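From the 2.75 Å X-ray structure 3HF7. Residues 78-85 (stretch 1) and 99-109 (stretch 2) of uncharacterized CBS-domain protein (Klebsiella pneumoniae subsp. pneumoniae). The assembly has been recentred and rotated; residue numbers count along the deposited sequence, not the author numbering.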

ATOM      1  N   GLU A  78       6.611   6.339   2.205  1.00 28.01           N
ATOM      2  CA  GLU A  78       5.799   6.352   3.394  1.00 28.08           C
ATOM      3  C   GLU A  78       4.361   6.088   3.021  1.00 27.46           C
ATOM      4  O   GLU A  78       3.912   6.475   1.957  1.00 26.97           O
ATOM      5  CB  GLU A  78       5.944   7.671   4.121  1.00 28.39           C
ATOM      6  CG  GLU A  78       6.837   7.542   5.335  1.00 30.95           C
ATOM      7  CD  GLU A  78       8.311   7.535   4.987  1.00 34.12           C
ATOM      8  OE1 GLU A  78       8.982   6.509   5.232  1.00 37.50           O
ATOM      9  OE2 GLU A  78       8.811   8.557   4.479  1.00 35.96           O
ATOM     10  N   ILE A  79       3.649   5.387   3.887  1.00 27.41           N
ATOM     11  CA  ILE A  79       2.255   5.119   3.630  1.00 27.54           C
ATOM     12  C   ILE A  79       1.428   6.417   3.719  1.00 28.26           C
ATOM     13  O   ILE A  79       1.668   7.271   4.590  1.00 28.77           O
ATOM     14  CB  ILE A  79       1.741   4.094   4.621  1.00 27.21           C
ATOM     15  CG1 ILE A  79       2.569   2.818   4.484  1.00 26.87           C
ATOM     16  CG2 ILE A  79       0.270   3.827   4.398  1.00 26.89           C
ATOM     17  CD1 ILE A  79       2.214   1.738   5.473  1.00 24.08           C
ATOM     18  N   TYR A  80       0.483   6.576   2.795  1.00 28.27           N
ATOM     19  CA  TYR A  80      -0.530   7.618   2.902  1.00 28.55           C
ATOM     20  C   TYR A  80      -1.753   7.087   3.649  1.00 28.81           C
ATOM     21  O   TYR A  80      -2.354   6.079   3.239  1.00 28.72           O
ATOM     22  CB  TYR A  80      -0.930   8.089   1.509  1.00 28.76           C
ATOM     23  CG  TYR A  80      -2.102   9.047   1.441  1.00 28.83           C
ATOM     24  CD1 TYR A  80      -2.142  10.220   2.212  1.00 29.70           C
ATOM     25  CD2 TYR A  80      -3.151   8.810   0.565  1.00 29.60           C
ATOM     26  CE1 TYR A  80      -3.225  11.119   2.125  1.00 29.33           C
ATOM     27  CE2 TYR A  80      -4.229   9.694   0.473  1.00 30.00           C
ATOM     28  CZ  TYR A  80      -4.263  10.840   1.249  1.00 30.15           C
ATOM     29  OH  TYR A  80      -5.348  11.694   1.126  1.00 32.25           O
ATOM     30  N   PHE A  81      -2.121   7.771   4.738  1.00 28.91           N
ATOM     31  CA  PHE A  81      -3.218   7.320   5.606  1.00 28.69           C
ATOM     32  C   PHE A  81      -4.486   8.128   5.449  1.00 28.98           C
ATOM     33  O   PHE A  81      -4.449   9.354   5.470  1.00 29.70           O
ATOM     34  CB  PHE A  81      -2.771   7.318   7.058  1.00 28.39           C
ATOM     35  CG  PHE A  81      -1.847   6.195   7.384  1.00 27.60           C
ATOM     36  CD1 PHE A  81      -2.318   4.875   7.394  1.00 26.36           C
ATOM     37  CD2 PHE A  81      -0.505   6.442   7.645  1.00 26.77           C
ATOM     38  CE1 PHE A  81      -1.481   3.827   7.680  1.00 25.34           C
ATOM     39  CE2 PHE A  81       0.355   5.389   7.927  1.00 26.51           C
ATOM     40  CZ  PHE A  81      -0.140   4.082   7.953  1.00 26.57           C
ATOM     41  N   VAL A  82      -5.601   7.418   5.290  1.00 29.02           N
ATOM     42  CA  VAL A  82      -6.934   7.997   5.068  1.00 28.73           C
ATOM     43  C   VAL A  82      -7.855   7.606   6.224  1.00 28.71           C
ATOM     44  O   VAL A  82      -8.045   6.415   6.475  1.00 28.64           O
ATOM     45  CB  VAL A  82      -7.567   7.426   3.772  1.00 28.63           C
ATOM     46  CG1 VAL A  82      -9.005   7.913   3.590  1.00 28.46           C
ATOM     47  CG2 VAL A  82      -6.722   7.775   2.571  1.00 29.21           C
ATOM     48  N   PRO A  83      -8.458   8.590   6.915  1.00 28.66           N
ATOM     49  CA  PRO A  83      -9.377   8.227   8.002  1.00 28.57           C
ATOM     50  C   PRO A  83     -10.505   7.301   7.541  1.00 28.59           C
ATOM     51  O   PRO A  83     -10.926   7.353   6.379  1.00 28.76           O
ATOM     52  CB  PRO A  83      -9.953   9.575   8.442  1.00 28.41           C
ATOM     53  CG  PRO A  83      -8.939  10.573   8.035  1.00 28.46           C
ATOM     54  CD  PRO A  83      -8.352  10.050   6.752  1.00 28.70           C
ATOM     55  N   GLU A  84     -10.966   6.444   8.446  1.00 28.41           N
ATOM     56  CA  GLU A  84     -12.150   5.632   8.206  1.00 28.53           C
ATOM     57  C   GLU A  84     -13.354   6.519   7.892  1.00 27.93           C
ATOM     58  O   GLU A  84     -13.576   7.535   8.549  1.00 27.55           O
ATOM     59  CB  GLU A  84     -12.436   4.759   9.436  1.00 28.95           C
ATOM     60  CG  GLU A  84     -13.872   4.257   9.573  1.00 30.85           C
ATOM     61  CD  GLU A  84     -14.761   5.169  10.439  1.00 34.48           C
ATOM     62  OE1 GLU A  84     -15.852   5.577   9.961  1.00 34.84           O
ATOM     63  OE2 GLU A  84     -14.379   5.466  11.605  1.00 36.29           O
ATOM     64  N   GLY A  85     -14.116   6.129   6.878  1.00 27.64           N
ATOM     65  CA  GLY A  85     -15.388   6.771   6.582  1.00 27.75           C
ATOM     66  C   GLY A  85     -15.289   8.090   5.848  1.00 27.90           C
ATOM     67  O   GLY A  85     -16.284   8.793   5.683  1.00 27.70           O
ATOM     68  N   LYS A  99      -1.768  13.773  -5.603  1.00 30.78           N
ATOM     69  CA  LYS A  99      -1.141  13.020  -6.705  1.00 30.40           C
ATOM     70  C   LYS A  99      -0.704  11.596  -6.264  1.00 30.07           C
ATOM     71  O   LYS A  99      -0.224  10.822  -7.097  1.00 30.88           O
ATOM     72  CB  LYS A  99      -0.006  13.816  -7.380  1.00 30.11           C
ATOM     73  N   LYS A 100      -0.898  11.253  -4.975  1.00 28.99           N
ATOM     74  CA  LYS A 100      -0.676   9.894  -4.455  1.00 27.72           C
ATOM     75  C   LYS A 100      -1.766   9.029  -5.069  1.00 27.40           C
ATOM     76  O   LYS A 100      -2.764   9.571  -5.559  1.00 27.62           O
ATOM     77  CB  LYS A 100      -0.742   9.864  -2.924  1.00 27.31           C
ATOM     78  N   LYS A 101      -1.595   7.707  -5.065  1.00 26.21           N
ATOM     79  CA  LYS A 101      -2.490   6.847  -5.830  1.00 25.24           C
ATOM     80  C   LYS A 101      -3.066   5.714  -5.003  1.00 25.05           C
ATOM     81  O   LYS A 101      -3.943   4.975  -5.460  1.00 25.22           O
ATOM     82  CB  LYS A 101      -1.775   6.298  -7.065  1.00 25.34           C
ATOM     83  N   VAL A 102      -2.563   5.581  -3.778  1.00 24.32           N
ATOM     84  CA  VAL A 102      -2.936   4.495  -2.875  1.00 23.00           C
ATOM     85  C   VAL A 102      -2.895   4.962  -1.420  1.00 22.46           C
ATOM     86  O   VAL A 102      -2.026   5.736  -1.010  1.00 22.11           O
ATOM     87  CB  VAL A 102      -2.028   3.264  -3.052  1.00 22.88           C
ATOM     88  CG1 VAL A 102      -2.329   2.220  -1.992  1.00 23.30           C
ATOM     89  CG2 VAL A 102      -2.238   2.641  -4.410  1.00 23.04           C
ATOM     90  N   GLY A 103      -3.855   4.492  -0.638  1.00 21.94           N
ATOM     91  CA  GLY A 103      -3.923   4.877   0.747  1.00 21.48           C
ATOM     92  C   GLY A 103      -4.314   3.699   1.589  1.00 21.06           C
ATOM     93  O   GLY A 103      -4.971   2.770   1.115  1.00 20.94           O
ATOM     94  N   LEU A 104      -3.880   3.734   2.839  1.00 20.85           N
ATOM     95  CA  LEU A 104      -4.328   2.769   3.821  1.00 20.62           C
ATOM     96  C   LEU A 104      -5.388   3.443   4.653  1.00 20.82           C
ATOM     97  O   LEU A 104      -5.161   4.549   5.184  1.00 20.85           O
ATOM     98  CB  LEU A 104      -3.168   2.290   4.689  1.00 20.24           C
ATOM     99  CG  LEU A 104      -2.249   1.294   3.967  1.00 19.39           C
ATOM    100  CD1 LEU A 104      -1.361   0.603   4.984  1.00 20.27           C
ATOM    101  CD2 LEU A 104      -3.048   0.271   3.168  1.00 18.76           C
ATOM    102  N   VAL A 105      -6.556   2.793   4.725  1.00 21.30           N
ATOM    103  CA  VAL A 105      -7.674   3.304   5.519  1.00 22.10           C
ATOM    104  C   VAL A 105      -7.492   2.950   6.977  1.00 22.65           C
ATOM    105  O   VAL A 105      -7.291   1.794   7.334  1.00 22.42           O
ATOM    106  CB  VAL A 105      -9.040   2.782   5.047  1.00 22.04           C
ATOM    107  CG1 VAL A 105     -10.148   3.192   6.040  1.00 22.16           C
ATOM    108  CG2 VAL A 105      -9.341   3.321   3.657  1.00 22.35           C
ATOM    109  N   VAL A 106      -7.584   3.970   7.815  1.00 23.83           N
ATOM    110  CA  VAL A 106      -7.218   3.824   9.198  1.00 24.69           C
ATOM    111  C   VAL A 106      -8.247   4.380  10.186  1.00 25.17           C
ATOM    112  O   VAL A 106      -8.907   5.391   9.958  1.00 25.36           O
ATOM    113  CB  VAL A 106      -5.793   4.380   9.439  1.00 24.61           C
ATOM    114  CG1 VAL A 106      -5.839   5.757  10.072  1.00 24.62           C
ATOM    115  CG2 VAL A 106      -5.000   3.420  10.278  1.00 24.20           C
ATOM    116  N   ASP A 107      -8.357   3.646  11.277  1.00 26.01           N
ATOM    117  CA  ASP A 107      -9.143   3.944  12.448  1.00 26.44           C
ATOM    118  C   ASP A 107      -8.711   5.206  13.131  1.00 26.62           C
ATOM    119  O   ASP A 107      -7.660   5.753  12.814  1.00 26.74           O
ATOM    120  CB  ASP A 107      -8.769   2.867  13.430  1.00 26.85           C
ATOM    121  CG  ASP A 107      -9.907   2.355  14.151  1.00 28.47           C
ATOM    122  OD1 ASP A 107     -10.952   2.158  13.500  1.00 29.68           O
ATOM    123  OD2 ASP A 107      -9.750   2.127  15.367  1.00 32.53           O
ATOM    124  N   GLU A 108      -9.471   5.622  14.141  1.00 26.99           N
ATOM    125  CA  GLU A 108      -8.987   6.656  15.045  1.00 27.56           C
ATOM    126  C   GLU A 108      -8.098   6.031  16.104  1.00 27.43           C
ATOM    127  O   GLU A 108      -7.507   6.733  16.918  1.00 27.62           O
ATOM    128  CB  GLU A 108     -10.123   7.397  15.715  1.00 28.03           C
ATOM    129  CG  GLU A 108     -11.468   6.986  15.201  1.00 30.29           C
ATOM    130  CD  GLU A 108     -12.105   5.952  16.082  1.00 32.44           C
ATOM    131  OE1 GLU A 108     -13.209   5.480  15.736  1.00 34.52           O
ATOM    132  OE2 GLU A 108     -11.512   5.631  17.133  1.00 32.72           O
ATOM    133  N   TYR A 109      -7.992   4.710  16.097  1.00 27.19           N
ATOM    134  CA  TYR A 109      -7.035   4.065  16.978  1.00 27.18           C
ATOM    135  C   TYR A 109      -5.747   3.709  16.259  1.00 26.63           C
ATOM    136  O   TYR A 109      -4.818   3.163  16.858  1.00 26.16           O
ATOM    137  CB  TYR A 109      -7.673   2.871  17.705  1.00 27.56           C
ATOM    138  CG  TYR A 109      -8.751   3.354  18.647  1.00 28.89           C
ATOM    139  CD1 TYR A 109      -8.416   3.877  19.894  1.00 29.58           C
ATOM    140  CD2 TYR A 109     -10.102   3.349  18.264  1.00 30.17           C
ATOM    141  CE1 TYR A 109      -9.388   4.359  20.748  1.00 31.43           C
ATOM    142  CE2 TYR A 109     -11.091   3.830  19.115  1.00 30.75           C
ATOM    143  CZ  TYR A 109     -10.725   4.343  20.358  1.00 32.23           C
ATOM    144  OH  TYR A 109     -11.686   4.823  21.241  1.00 33.42           O
TER

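The strand segment around Phe 81 to Pro 83 pairs in parallel with strand 102-106 of stretch 2, with Phe 81 opposite Leu 104, Val 82 opposite Val 105 and Pro 83 opposite Val 106, at CA-CA spacings of 4.8 to 5.0 Å. Lys 100, modelled only to CB, places that atom 4.4 Å from Tyr 80 CD2. Val 102 turns its side chain away, but its carbonyl O sits near the plane of the Tyr 80 ring, at its edge, and lies 3.6 Å from Tyr 80 CB. At Gly 103 the absent side chain matters: an ideal CB would fall 3.0 Å from Val 82 CG2, a clash, and 3.3 Å from Tyr 80 CD2. The bare CA instead approaches Tyr 80 O at 3.2 Å in a CA-H...O contact. Leu 104 bonds through both backbone polar groups: its N donates to Tyr 80 O (2.8 Å), and its O accepts from Val 82 N (2.9 Å, nearly linear at 171°). Its side chain shares a sheet face with Phe 81, whose CE1 is 3.8 Å from Leu 104 CB, while Ile 79 CG2 packs 3.6 Å from Leu 104 CG; both are apolar van der Waals contacts. Val 105 points to the other face with Val 82; their closest side-chain atoms, Val 82 CB and Val 105 CG2, are a loose 4.5 Å apart, and Val 105 CG1 reaches Glu 84 CA at 3.8 Å. Val 106 continues the ladder, its N donating to Val 82 O (2.8 Å) and its O accepting from Glu 84 N (2.8 Å, more bent at 136°); Val 106 CB also meets Phe 81 CD1 at 4.1 Å, again apolar packing. Beyond the strand, Asp 107 OD2 accepts from Tyr 109 N (3.2 Å), a bond within stretch 2. Glu 108 OE1 comes 4.3 Å from Glu 84 OE2, a proximity of like charges that should not favour the contact.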